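Local coordinates for protein Two-component response regulator (Geobacillus stearothermophilus, PDB 6SWI) that probably binds DNA through its C-terminal AraC-type domain and, as a response regulator, is likely to control transcription of arabinan-utilization genes, at residues R9-I14 / I52-K57; T24-A29 / V34-L39; E61-L66 / H75-R80. One frame throughout, in Å; residues are numbered along the deposited sequence. Where two conformers were deposited one is given.

Contact 1 (R9-I14 / I52-K57)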
ATOM      1  N   ARG A   9      -2.302  -8.919  15.214  1.00 12.68           N
ATOM      2  CA  ARG A   9      -3.250  -7.825  15.412  0.56 13.77           C
ATOM      3  C   ARG A   9      -2.779  -6.553  14.721  1.00 12.76           C
ATOM      4  O   ARG A   9      -3.581  -5.826  14.117  1.00 12.72           O
ATOM      5  CB  ARG A   9      -3.446  -7.565  16.904  0.56 16.74           C
ATOM      6  CG  ARG A   9      -4.297  -8.592  17.625  0.56 19.64           C
ATOM      7  CD  ARG A   9      -4.138  -8.485  19.131  0.56 22.39           C
ATOM      8  NE  ARG A   9      -4.638  -9.675  19.813  0.56 24.17           N
ATOM      9  CZ  ARG A   9      -4.295 -10.026  21.048  0.56 26.06           C
ATOM     10  NH1 ARG A   9      -3.453  -9.275  21.738  0.56 26.98           N
ATOM     11  NH2 ARG A   9      -4.796 -11.130  21.588  0.56 27.44           N
ATOM     12  N   ALA A  10      -1.481  -6.257  14.811  1.00 11.15           N
ATOM     13  CA  ALA A  10      -0.961  -5.063  14.155  1.00 10.96           C
ATOM     14  C   ALA A  10      -1.112  -5.156  12.643  1.00  9.88           C
ATOM     15  O   ALA A  10      -1.512  -4.181  11.992  1.00 11.31           O
ATOM     16  CB  ALA A  10       0.504  -4.854  14.535  1.00 11.28           C
ATOM     17  N   ARG A  11      -0.785  -6.316  12.069  1.00 11.17           N
ATOM     18  CA  ARG A  11      -0.884  -6.478  10.624  1.00 12.90           C
ATOM     19  C   ARG A  11      -2.330  -6.383  10.165  1.00 12.66           C
ATOM     20  O   ARG A  11      -2.616  -5.752   9.144  1.00 13.49           O
ATOM     21  CB  ARG A  11      -0.254  -7.798  10.179  1.00 17.12           C
ATOM     22  CG  ARG A  11      -0.088  -7.882   8.667  1.00 21.13           C
ATOM     23  CD  ARG A  11       0.555  -9.185   8.231  1.00 25.91           C
ATOM     24  NE  ARG A  11      -0.331 -10.326   8.440  1.00 29.02           N
ATOM     25  CZ  ARG A  11      -0.037 -11.571   8.078  1.00 31.89           C
ATOM     26  NH1 ARG A  11       1.122 -11.829   7.489  1.00 31.22           N
ATOM     27  NH2 ARG A  11      -0.898 -12.553   8.307  1.00 33.81           N
ATOM     28  N   GLN A  12      -3.254  -6.970  10.927  1.00 13.17           N
ATOM     29  CA  GLN A  12      -4.673  -6.860  10.595  1.00 14.31           C
ATOM     30  C   GLN A  12      -5.121  -5.407  10.583  1.00 12.24           C
ATOM     31  O   GLN A  12      -5.882  -4.988   9.701  1.00 12.99           O
ATOM     32  CB  GLN A  12      -5.501  -7.620  11.623  1.00 18.91           C
ATOM     33  CG  GLN A  12      -5.584  -9.104  11.405  1.00 24.16           C
ATOM     34  CD  GLN A  12      -6.364  -9.788  12.510  1.00 29.50           C
ATOM     35  OE1 GLN A  12      -6.436  -9.288  13.636  1.00 31.64           O
ATOM     36  NE2 GLN A  12      -6.951 -10.935  12.197  1.00 31.75           N
ATOM     37  N   TYR A  13      -4.680  -4.628  11.575  1.00 10.85           N
ATOM     38  CA  TYR A  13      -5.082  -3.233  11.663  1.00 11.42           C
ATOM     39  C   TYR A  13      -4.538  -2.434  10.485  1.00 10.64           C
ATOM     40  O   TYR A  13      -5.266  -1.641   9.877  1.00 12.47           O
ATOM     41  CB  TYR A  13      -4.618  -2.626  12.996  1.00 10.92           C
ATOM     42  CG  TYR A  13      -5.302  -1.311  13.281  1.00 11.85           C
ATOM     43  CD1 TYR A  13      -6.529  -1.273  13.933  1.00 12.58           C
ATOM     44  CD2 TYR A  13      -4.752  -0.112  12.850  1.00 12.95           C
ATOM     45  CE1 TYR A  13      -7.172  -0.082  14.171  1.00 13.82           C
ATOM     46  CE2 TYR A  13      -5.395   1.086  13.078  1.00 13.94           C
ATOM     47  CZ  TYR A  13      -6.605   1.092  13.740  1.00 14.29           C
ATOM     48  OH  TYR A  13      -7.269   2.271  13.974  1.00 16.13           O
ATOM     49  N   ILE A  14      -3.266  -2.652  10.137  1.00 11.04           N
ATOM     50  CA  ILE A  14      -2.664  -1.976   8.993  1.00 12.43           C
ATOM     51  C   ILE A  14      -3.390  -2.357   7.707  1.00 12.67           C
ATOM     52  O   ILE A  14      -3.634  -1.511   6.837  1.00 14.09           O
ATOM     53  CB  ILE A  14      -1.160  -2.308   8.928  1.00 17.13           C
ATOM     54  CG1 ILE A  14      -0.428  -1.794  10.169  1.00 18.90           C
ATOM     55  CG2 ILE A  14      -0.533  -1.728   7.672  1.00 20.61           C
ATOM     56  CD1 ILE A  14       0.876  -2.524  10.410  1.00 20.23           C
ATOM     57  N   ILE A  52       7.094   0.742   8.848  1.00  9.75           N
ATOM     58  CA  ILE A  52       6.935   1.677   7.737  0.54 10.46           C
ATOM     59  C   ILE A  52       7.055   0.959   6.398  1.00  8.25           C
ATOM     60  O   ILE A  52       6.332   1.262   5.446  1.00  8.34           O
ATOM     61  CB  ILE A  52       7.921   2.856   7.864  0.54 12.61           C
ATOM     62  CG1 ILE A  52       7.657   3.887   6.768  0.54 15.09           C
ATOM     63  CG2 ILE A  52       9.370   2.383   7.829  0.54 13.39           C
ATOM     64  CD1 ILE A  52       6.272   4.448   6.826  0.54 14.78           C
ATOM     65  N   HIS A  53       7.981  -0.002   6.300  1.00  7.97           N
ATOM     66  CA  HIS A  53       8.125  -0.708   5.034  1.00  8.05           C
ATOM     67  C   HIS A  53       6.919  -1.599   4.770  1.00  8.22           C
ATOM     68  O   HIS A  53       6.452  -1.692   3.632  1.00  8.72           O
ATOM     69  CB  HIS A  53       9.427  -1.499   5.007  1.00 10.89           C
ATOM     70  CG  HIS A  53      10.665  -0.655   4.991  1.00 12.45           C
ATOM     71  ND1 HIS A  53      10.708   0.621   4.463  1.00 16.38           N
ATOM     72  CD2 HIS A  53      11.912  -0.915   5.446  1.00 14.01           C
ATOM     73  CE1 HIS A  53      11.931   1.106   4.601  1.00 16.15           C
ATOM     74  NE2 HIS A  53      12.679   0.194   5.194  1.00 17.20           N
ATOM     75  N   LEU A  54       6.397  -2.258   5.805  1.00  8.58           N
ATOM     76  CA  LEU A  54       5.194  -3.068   5.650  1.00  9.74           C
ATOM     77  C   LEU A  54       4.017  -2.206   5.209  1.00  8.24           C
ATOM     78  O   LEU A  54       3.292  -2.538   4.264  1.00  9.03           O
ATOM     79  CB  LEU A  54       4.882  -3.747   6.981  1.00 12.73           C
ATOM     80  CG  LEU A  54       3.540  -4.461   7.094  1.00 16.59           C
ATOM     81  CD1 LEU A  54       3.477  -5.613   6.104  1.00 18.75           C
ATOM     82  CD2 LEU A  54       3.307  -4.952   8.514  1.00 18.81           C
ATOM     83  N   LEU A  55       3.801  -1.089   5.896  1.00  8.44           N
ATOM     84  CA  LEU A  55       2.696  -0.205   5.549  1.00  8.37           C
ATOM     85  C   LEU A  55       2.857   0.329   4.131  1.00  6.85           C
ATOM     86  O   LEU A  55       1.892   0.377   3.351  1.00  7.70           O
ATOM     87  CB  LEU A  55       2.660   0.941   6.555  1.00  9.37           C
ATOM     88  CG  LEU A  55       1.635   2.051   6.322  1.00 10.33           C
ATOM     89  CD1 LEU A  55       0.221   1.491   6.242  1.00 12.05           C
ATOM     90  CD2 LEU A  55       1.755   3.098   7.410  1.00 12.25           C
ATOM     91  N   THR A  56       4.074   0.743   3.781  1.00  6.92           N
ATOM     92  CA  THR A  56       4.305   1.264   2.438  1.00  7.08           C
ATOM     93  C   THR A  56       4.050   0.196   1.384  1.00  7.87           C
ATOM     94  O   THR A  56       3.446   0.475   0.343  1.00  8.71           O
ATOM     95  CB  THR A  56       5.721   1.835   2.327  1.00  8.47           C
ATOM     96  OG1 THR A  56       5.892   2.875   3.300  1.00  9.07           O
ATOM     97  CG2 THR A  56       5.994   2.395   0.934  1.00 10.87           C
ATOM     98  N   LYS A  57       4.494  -1.034   1.640  1.00  8.05           N
ATOM     99  CA  LYS A  57       4.269  -2.105   0.680  0.51  9.14           C
ATOM    100  C   LYS A  57       2.782  -2.343   0.458  1.00  8.89           C
ATOM    101  O   LYS A  57       2.334  -2.470  -0.688  1.00 10.12           O
ATOM    102  CB  LYS A  57       4.957  -3.387   1.135  0.51 10.42           C
ATOM    103  CG  LYS A  57       4.787  -4.516   0.141  0.51 11.80           C
ATOM    104  CD  LYS A  57       5.746  -5.644   0.431  0.51 13.60           C
ATOM    105  CE  LYS A  57       5.538  -6.175   1.833  0.51 16.30           C
ATOM    106  NZ  LYS A  57       6.490  -7.269   2.132  0.51 19.33           N
TER
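Ile14 meets Leu54 and Leu55 with two different branches, one for each leucine. Its delta methyl CD1 lies 3.9 Å from Leu54 CD2, while its gamma methyl CG2 comes to 3.6 Å from CD1 of Leu55, the closer of the two approaches. The isoleucine is set for this by its first torsion (chi1 -63°), which places CG2 opposite the backbone N and sends the CG1-CD1 arm back along the N side, so that the branches part toward successive residues of the other helix. Against both leucines the isoleucine chain runs at a slant, methyl against methyl rather than side by side. Leu54 sets out toward helix 5-17, and its CD2 makes the touch. Leu55 starts off to one side, and its CD1 swings in because CG stands anti to the backbone N (chi1 176°). At the margin the aliphatic part of Arg11 adds a looser touch, CG lying 4.5 Å from Leu54 CD2.

The two helices run in roughly the same direction, their local axes 36° apart and 10.9 Å distant at the closest approach. The arrangement is as in AraC-type DNA-binding domains, where a first helix packs on the start of a long helix linking two helix-turn-helix units, a role consistent with helix 51-69 here. Phe51 and Ile58 of this long helix also touch Ile14, and Leu47 of helix 36-47 touches Leu54, so the methyl groups are enclosed in apolar core. On the side of helix 51-69 turned from Ile14, Thr56 folds its hydroxyl back on its own backbone: OG1 donates to Ile52 O at 2.7 Å, and this carbonyl also takes the helical bond from Thr56 N at 2.9 Å, the two donors arriving from opposite faces of its plane.

Contact 2 (T24-A29 / V34-L39)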
ATOM      1  N   THR A  24       0.399   5.511  12.088  1.00 12.55           N
ATOM      2  CA  THR A  24       1.811   5.425  12.424  1.00 12.49           C
ATOM      3  C   THR A  24       2.033   4.263  13.381  1.00 10.26           C
ATOM      4  O   THR A  24       1.101   3.762  14.013  1.00 10.49           O
ATOM      5  CB  THR A  24       2.317   6.681  13.137  1.00 14.20           C
ATOM      6  OG1 THR A  24       1.659   6.780  14.407  1.00 14.29           O
ATOM      7  CG2 THR A  24       2.026   7.930  12.304  1.00 16.82           C
ATOM      8  N   LEU A  25       3.295   3.858  13.497  1.00 12.16           N
ATOM      9  CA  LEU A  25       3.656   2.822  14.456  1.00 11.39           C
ATOM     10  C   LEU A  25       3.180   3.192  15.850  1.00 10.20           C
ATOM     11  O   LEU A  25       2.543   2.389  16.547  1.00  9.87           O
ATOM     12  CB  LEU A  25       5.171   2.619  14.433  1.00 13.46           C
ATOM     13  CG  LEU A  25       5.661   1.766  15.603  1.00 16.88           C
ATOM     14  CD1 LEU A  25       5.526   0.291  15.298  1.00 16.94           C
ATOM     15  CD2 LEU A  25       7.073   2.125  16.034  1.00 20.96           C
ATOM     16  N   GLU A  26       3.463   4.427  16.263  1.00 11.02           N
ATOM     17  CA  GLU A  26       3.058   4.871  17.589  0.65 12.64           C
ATOM     18  C   GLU A  26       1.545   4.809  17.754  1.00 12.50           C
ATOM     19  O   GLU A  26       1.048   4.426  18.814  1.00 14.41           O
ATOM     20  CB  GLU A  26       3.581   6.285  17.843  0.65 15.21           C
ATOM     21  CG  GLU A  26       5.075   6.349  18.127  0.65 19.81           C
ATOM     22  CD  GLU A  26       5.928   6.453  16.870  0.65 22.38           C
ATOM     23  OE1 GLU A  26       7.149   6.690  17.013  0.65 21.42           O
ATOM     24  OE2 GLU A  26       5.390   6.304  15.748  0.65 26.00           O
ATOM     25  N   SER A  27       0.798   5.166  16.709  1.00 12.98           N
ATOM     26  CA  SER A  27      -0.658   5.151  16.806  1.00 13.58           C
ATOM     27  C   SER A  27      -1.225   3.731  16.905  1.00 13.67           C
ATOM     28  O   SER A  27      -2.241   3.514  17.580  1.00 16.20           O
ATOM     29  CB  SER A  27      -1.248   5.958  15.648  1.00 14.35           C
ATOM     30  OG  SER A  27      -1.317   5.155  14.491  1.00 14.52           O
ATOM     31  N   VAL A  28      -0.595   2.758  16.243  1.00 12.48           N
ATOM     32  CA  VAL A  28      -1.021   1.369  16.386  1.00 13.16           C
ATOM     33  C   VAL A  28      -0.656   0.842  17.765  1.00 12.83           C
ATOM     34  O   VAL A  28      -1.435   0.116  18.396  1.00 15.66           O
ATOM     35  CB  VAL A  28      -0.428   0.501  15.261  1.00 13.64           C
ATOM     36  CG1 VAL A  28      -0.757  -0.972  15.468  1.00 15.09           C
ATOM     37  CG2 VAL A  28      -0.937   0.973  13.912  1.00 15.51           C
ATOM     38  N   ALA A  29       0.528   1.208  18.261  1.00 11.45           N
ATOM     39  CA  ALA A  29       0.885   0.835  19.624  1.00 13.25           C
ATOM     40  C   ALA A  29      -0.130   1.370  20.635  1.00 16.06           C
ATOM     41  O   ALA A  29      -0.402   0.708  21.644  1.00 18.38           O
ATOM     42  CB  ALA A  29       2.311   1.288  19.948  1.00 12.21           C
ATOM     43  N   VAL A  34       0.426  -0.927  23.953  1.00 18.96           N
ATOM     44  CA  VAL A  34       1.764  -1.478  24.155  1.00 15.77           C
ATOM     45  C   VAL A  34       2.824  -0.418  23.865  1.00 13.14           C
ATOM     46  O   VAL A  34       2.567   0.610  23.233  1.00 13.74           O
ATOM     47  CB  VAL A  34       2.038  -2.736  23.299  1.00 15.21           C
ATOM     48  CG1 VAL A  34       1.039  -3.855  23.595  1.00 16.61           C
ATOM     49  CG2 VAL A  34       2.055  -2.380  21.822  1.00 14.41           C
ATOM     50  N   SER A  35       4.044  -0.716  24.303  1.00 12.07           N
ATOM     51  CA  SER A  35       5.195   0.113  23.987  1.00 10.18           C
ATOM     52  C   SER A  35       5.429   0.158  22.482  1.00  8.51           C
ATOM     53  O   SER A  35       5.474  -0.894  21.838  1.00  8.55           O
ATOM     54  CB  SER A  35       6.425  -0.502  24.635  1.00 12.07           C
ATOM     55  OG  SER A  35       7.590  -0.031  23.990  1.00 12.88           O
ATOM     56  N   PRO A  36       5.616   1.343  21.893  1.00 10.06           N
ATOM     57  CA  PRO A  36       5.973   1.388  20.466  1.00  9.92           C
ATOM     58  C   PRO A  36       7.293   0.715  20.146  1.00  7.98           C
ATOM     59  O   PRO A  36       7.451   0.163  19.049  1.00  8.79           O
ATOM     60  CB  PRO A  36       6.010   2.892  20.161  1.00 11.31           C
ATOM     61  CG  PRO A  36       5.191   3.533  21.243  1.00 13.62           C
ATOM     62  CD  PRO A  36       5.344   2.680  22.454  1.00 11.29           C
ATOM     63  N   VAL A  37       8.255   0.735  21.073  1.00  8.72           N
ATOM     64  CA  VAL A  37       9.521   0.058  20.828  1.00  9.04           C
ATOM     65  C   VAL A  37       9.313  -1.448  20.778  1.00  7.94           C
ATOM     66  O   VAL A  37       9.817  -2.128  19.879  1.00  8.53           O
ATOM     67  CB  VAL A  37      10.567   0.467  21.880  1.00 10.81           C
ATOM     68  CG1 VAL A  37      11.872  -0.274  21.640  1.00 11.00           C
ATOM     69  CG2 VAL A  37      10.792   1.976  21.843  1.00 12.26           C
ATOM     70  N   TYR A  38       8.564  -1.995  21.739  1.00  7.34           N
ATOM     71  CA  TYR A  38       8.246  -3.419  21.705  1.00  7.26           C
ATOM     72  C   TYR A  38       7.559  -3.797  20.400  1.00  6.85           C
ATOM     73  O   TYR A  38       7.932  -4.775  19.743  1.00  7.35           O
ATOM     74  CB  TYR A  38       7.348  -3.775  22.891  1.00  8.13           C
ATOM     75  CG  TYR A  38       7.017  -5.244  22.952  1.00  8.98           C
ATOM     76  CD1 TYR A  38       7.961  -6.170  23.401  1.00 10.74           C
ATOM     77  CD2 TYR A  38       5.780  -5.717  22.551  1.00 10.46           C
ATOM     78  CE1 TYR A  38       7.674  -7.532  23.456  1.00 12.55           C
ATOM     79  CE2 TYR A  38       5.481  -7.077  22.598  1.00 11.80           C
ATOM     80  CZ  TYR A  38       6.431  -7.977  23.054  1.00 12.55           C
ATOM     81  OH  TYR A  38       6.138  -9.324  23.106  1.00 15.84           O
ATOM     82  N   LEU A  39       6.550  -3.024  19.998  1.00  6.59           N
ATOM     83  CA  LEU A  39       5.821  -3.355  18.780  1.00  7.87           C
ATOM     84  C   LEU A  39       6.737  -3.316  17.567  1.00  7.34           C
ATOM     85  O   LEU A  39       6.702  -4.218  16.721  1.00  8.31           O
ATOM     86  CB  LEU A  39       4.661  -2.382  18.594  1.00  8.85           C
ATOM     87  CG  LEU A  39       3.825  -2.618  17.332  1.00 10.00           C
ATOM     88  CD1 LEU A  39       3.202  -4.009  17.338  1.00 11.79           C
ATOM     89  CD2 LEU A  39       2.741  -1.559  17.202  1.00 12.11           C
TER
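Ala29 turns its methyl straight at the start of helix 36-47, where the ring of Pro36 and the delta methyl CD2 of Leu39 receive it. Ala29 CB is 3.9 Å from Pro36 CG and 4.0 Å from Leu39 CD2, and its small size lets the two backbones approach closely. Leu39 CD2 is shared further: it sits 3.8 Å from Leu25 CD1, where the two leucine chains lie alongside one another, heading opposite ways, and 3.9 Å from Val28 CG1, where the side chains meet nearly at right angles. Leu39 CG stands anti to its own N (chi1 179°), which brings CD2 against Leu25, Val28 and Ala29 together. The other methyl of Leu25, CD2, reaches Pro36 O at 3.6 Å, and the CG of Glu26 brushes the proline ring at its CB.

A backbone bond links the end of one segment to the start of the other, Val34 N donating to Ala29 O at 2.9 Å in a nearly straight line (164°). Behind this shell, both helix starts are capped. Thr24 OG1 accepts from Ser27 N, and the Ser27 hydroxyl donates in return to Thr24 O; Ser35 OG accepts from Tyr38 N at 3.1 Å, with a second, weak bond from Val37 N. Beyond these, Phe51 of helix 51-69 backs Leu25 and Val28, while Ile6 and Ala10 of helix 5-17 cover Leu39. Two helices joined by a tight turn, packed here through Ala29, Pro36 and Leu39, form a helix-turn-helix, and by analogy with AraC-type domains helix 36-47 is probably a DNA-recognition helix.

Contact 3 (E61-L66 / H75-R80)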
ATOM      1  N   GLU A  61       0.958  -1.685  -3.187  1.00 10.77           N
ATOM      2  CA  GLU A  61       0.258  -2.757  -3.882  1.00 12.46           C
ATOM      3  C   GLU A  61      -1.217  -2.420  -4.106  1.00 10.55           C
ATOM      4  O   GLU A  61      -1.770  -2.734  -5.166  1.00 11.32           O
ATOM      5  CB  GLU A  61       0.478  -4.092  -3.183  1.00 16.82           C
ATOM      6  CG  GLU A  61       1.966  -4.463  -3.121  1.00 23.74           C
ATOM      7  CD  GLU A  61       2.452  -5.243  -4.339  1.00 32.73           C
ATOM      8  OE1 GLU A  61       2.156  -4.823  -5.480  1.00 36.89           O
ATOM      9  OE2 GLU A  61       3.158  -6.258  -4.153  1.00 36.37           O
ATOM     10  N   LYS A  62      -1.864  -1.752  -3.145  1.00  9.35           N
ATOM     11  CA  LYS A  62      -3.231  -1.285  -3.384  1.00  8.68           C
ATOM     12  C   LYS A  62      -3.260  -0.239  -4.490  1.00  7.77           C
ATOM     13  O   LYS A  62      -4.162  -0.239  -5.338  1.00  8.32           O
ATOM     14  CB  LYS A  62      -3.842  -0.706  -2.111  1.00  9.70           C
ATOM     15  CG  LYS A  62      -5.261  -0.204  -2.302  1.00 11.44           C
ATOM     16  CD  LYS A  62      -6.184  -1.360  -2.646  1.00 14.56           C
ATOM     17  CE  LYS A  62      -7.614  -0.914  -2.695  1.00 15.73           C
ATOM     18  NZ  LYS A  62      -8.539  -2.074  -2.855  1.00 17.72           N
ATOM     19  N   ALA A  63      -2.276   0.660  -4.495  1.00  7.13           N
ATOM     20  CA  ALA A  63      -2.219   1.669  -5.545  1.00  8.06           C
ATOM     21  C   ALA A  63      -2.068   1.022  -6.909  1.00  7.80           C
ATOM     22  O   ALA A  63      -2.706   1.442  -7.879  1.00  7.51           O
ATOM     23  CB  ALA A  63      -1.058   2.628  -5.292  1.00  9.60           C
ATOM     24  N   ALA A  64      -1.204   0.014  -7.012  1.00  8.37           N
ATOM     25  CA  ALA A  64      -1.036  -0.690  -8.274  1.00 10.00           C
ATOM     26  C   ALA A  64      -2.350  -1.305  -8.728  1.00  9.17           C
ATOM     27  O   ALA A  64      -2.707  -1.232  -9.910  1.00  9.65           O
ATOM     28  CB  ALA A  64       0.045  -1.753  -8.118  1.00 11.89           C
ATOM     29  N   GLU A  65      -3.093  -1.901  -7.797  1.00  8.85           N
ATOM     30  CA  GLU A  65      -4.397  -2.459  -8.133  1.00  9.99           C
ATOM     31  C   GLU A  65      -5.327  -1.386  -8.686  1.00  9.26           C
ATOM     32  O   GLU A  65      -5.983  -1.588  -9.716  1.00 10.53           O
ATOM     33  CB  GLU A  65      -4.995  -3.105  -6.888  1.00 12.72           C
ATOM     34  CG  GLU A  65      -6.402  -3.597  -7.051  1.00 18.96           C
ATOM     35  CD  GLU A  65      -6.970  -4.043  -5.731  1.00 24.03           C
ATOM     36  OE1 GLU A  65      -7.863  -3.348  -5.207  1.00 23.28           O
ATOM     37  OE2 GLU A  65      -6.502  -5.078  -5.215  1.00 26.54           O
ATOM     38  N   LEU A  66      -5.397  -0.235  -8.010  1.00  8.08           N
ATOM     39  CA  LEU A  66      -6.278   0.839  -8.465  1.00  8.41           C
ATOM     40  C   LEU A  66      -5.835   1.401  -9.807  1.00  7.32           C
ATOM     41  O   LEU A  66      -6.676   1.796 -10.621  1.00  8.04           O
ATOM     42  CB  LEU A  66      -6.337   1.949  -7.416  1.00  8.43           C
ATOM     43  CG  LEU A  66      -7.041   1.576  -6.108  1.00  9.51           C
ATOM     44  CD1 LEU A  66      -6.794   2.646  -5.068  1.00 10.91           C
ATOM     45  CD2 LEU A  66      -8.522   1.388  -6.328  1.00 12.17           C
ATOM     46  N   HIS A  75      -4.022  11.489  -8.272  1.00 10.28           N
ATOM     47  CA  HIS A  75      -4.155  12.151  -6.976  1.00 11.50           C
ATOM     48  C   HIS A  75      -5.237  11.503  -6.118  1.00  9.91           C
ATOM     49  O   HIS A  75      -5.148  11.519  -4.880  1.00 10.44           O
ATOM     50  CB  HIS A  75      -4.407  13.648  -7.160  1.00 14.24           C
ATOM     51  CG  HIS A  75      -5.805  13.978  -7.574  1.00 14.77           C
ATOM     52  ND1 HIS A  75      -6.221  13.933  -8.886  1.00 16.83           N
ATOM     53  CD2 HIS A  75      -6.885  14.355  -6.851  1.00 15.36           C
ATOM     54  CE1 HIS A  75      -7.496  14.271  -8.954  1.00 16.61           C
ATOM     55  NE2 HIS A  75      -7.923  14.526  -7.732  1.00 16.91           N
ATOM     56  N   GLU A  76      -6.261  10.924  -6.747  1.00  8.65           N
ATOM     57  CA  GLU A  76      -7.266  10.204  -5.971  1.00  8.08           C
ATOM     58  C   GLU A  76      -6.701   8.903  -5.437  1.00  7.41           C
ATOM     59  O   GLU A  76      -6.967   8.530  -4.287  1.00  7.69           O
ATOM     60  CB  GLU A  76      -8.508   9.936  -6.814  1.00  9.15           C
ATOM     61  CG  GLU A  76      -9.398  11.133  -6.993  1.00 11.22           C
ATOM     62  CD  GLU A  76     -10.754  10.767  -7.591  1.00 12.99           C
ATOM     63  OE1 GLU A  76     -11.517  10.038  -6.920  1.00 11.23           O
ATOM     64  OE2 GLU A  76     -11.051  11.192  -8.734  1.00 16.86           O
ATOM     65  N   ILE A  77      -5.920   8.202  -6.257  1.00  7.04           N
ATOM     66  CA  ILE A  77      -5.288   6.967  -5.812  1.00  7.42           C
ATOM     67  C   ILE A  77      -4.351   7.247  -4.646  1.00  6.80           C
ATOM     68  O   ILE A  77      -4.326   6.501  -3.662  1.00  7.48           O
ATOM     69  CB  ILE A  77      -4.584   6.279  -6.990  1.00  7.95           C
ATOM     70  CG1 ILE A  77      -5.649   5.799  -7.983  1.00  8.72           C
ATOM     71  CG2 ILE A  77      -3.714   5.125  -6.484  1.00  9.54           C
ATOM     72  CD1 ILE A  77      -5.111   5.259  -9.281  1.00 10.67           C
ATOM     73  N   ALA A  78      -3.589   8.342  -4.728  1.00  7.23           N
ATOM     74  CA  ALA A  78      -2.689   8.706  -3.643  1.00  8.22           C
ATOM     75  C   ALA A  78      -3.443   8.819  -2.329  1.00  7.15           C
ATOM     76  O   ALA A  78      -3.014   8.276  -1.300  1.00  8.01           O
ATOM     77  CB  ALA A  78      -1.983  10.020  -3.972  1.00  8.79           C
ATOM     78  N   GLU A  79      -4.566   9.542  -2.343  1.00  6.77           N
ATOM     79  CA  GLU A  79      -5.338   9.742  -1.123  1.00  6.78           C
ATOM     80  C   GLU A  79      -5.887   8.425  -0.596  1.00  6.72           C
ATOM     81  O   GLU A  79      -5.924   8.202   0.620  1.00  7.64           O
ATOM     82  CB  GLU A  79      -6.467  10.732  -1.393  1.00  8.02           C
ATOM     83  CG  GLU A  79      -7.238  11.144  -0.139  1.00  8.88           C
ATOM     84  CD  GLU A  79      -8.321  10.154   0.300  1.00  9.39           C
ATOM     85  OE1 GLU A  79      -8.891   9.448  -0.558  1.00  9.49           O
ATOM     86  OE2 GLU A  79      -8.608  10.099   1.521  1.00 10.33           O
ATOM     87  N   ARG A  80      -6.310   7.541  -1.496  1.00  7.15           N
ATOM     88  CA  ARG A  80      -6.902   6.269  -1.111  1.00  7.82           C
ATOM     89  C   ARG A  80      -5.892   5.328  -0.487  1.00  7.29           C
ATOM     90  O   ARG A  80      -6.293   4.354   0.156  1.00  9.74           O
ATOM     91  CB  ARG A  80      -7.530   5.604  -2.328  1.00  8.38           C
ATOM     92  CG  ARG A  80      -8.798   6.276  -2.777  1.00  8.94           C
ATOM     93  CD  ARG A  80      -9.170   5.806  -4.140  1.00 10.43           C
ATOM     94  NE  ARG A  80     -10.421   6.377  -4.616  1.00  9.98           N
ATOM     95  CZ  ARG A  80     -11.506   5.667  -4.906  1.00  9.60           C
ATOM     96  NH1 ARG A  80     -11.530   4.348  -4.722  1.00 10.40           N
ATOM     97  NH2 ARG A  80     -12.566   6.293  -5.386  1.00 10.11           N
TER
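Leu66 and Ile77 face each other across two helices that run largely antiparallel, their local axes 146° apart. The leucine is met low on its chain: Leu66 CB lies 4.0 Å from Ile77 CG1, and the delta methyl of Ile77 rests just as near to that same CB. The other branch of Ile77, CG2, stands anti to the backbone N (chi1 -67°) and is thereby directed to Ala63, one helical turn before Leu66, with 3.8 Å to the alanine CB. Ile77 thus straddles the two residues. With an alanine here both branches are gone, which is likely to open a gap beside Ala63 CB and Leu66 CB and weaken the hold between the helices.

This pairing joins the long helix 51-69 to helix 74-80, which, as in AraC-type domains, probably opens a second helix-turn-helix. Phe89, on the following helix 86-97, touches Ala63, and Leu72 in the intervening loop touches both Ile77 and Arg80.

Farther along, Arg80 lays its aliphatic chain across the end of Leu66 at about a right angle. Leu66 CD1 is 4.1 Å from Arg80 CD, and Arg80 CB is equally near. Toward the surface, Lys62 forms a salt bridge within its own helix, NZ meeting Glu65 OE1 at 2.8 Å on the syn side but 28° out of the carboxylate plane.

Along the chain, contact 2 is nested inside the loop that contact 1 closes, and contact 3 follows after both. Contacts 1 and 2 have centres 12 Å apart and touch directly, Ala10 and Tyr13 of helix 5-17 packing on Val28, and Ala10 also on Leu39, so that they form one N-terminal core. Contact 3 lies about 16 Å from contact 1, centre to centre, and 26 Å from contact 2, which it does not touch. Helix 51-69 serves both contact 1 and contact 3 with successive parts of its length. It is thus the shared element between the two halves, consistent with the linker helix of AraC-type regulators, an arrangement that can present two recognition helices to one DNA and may do so here.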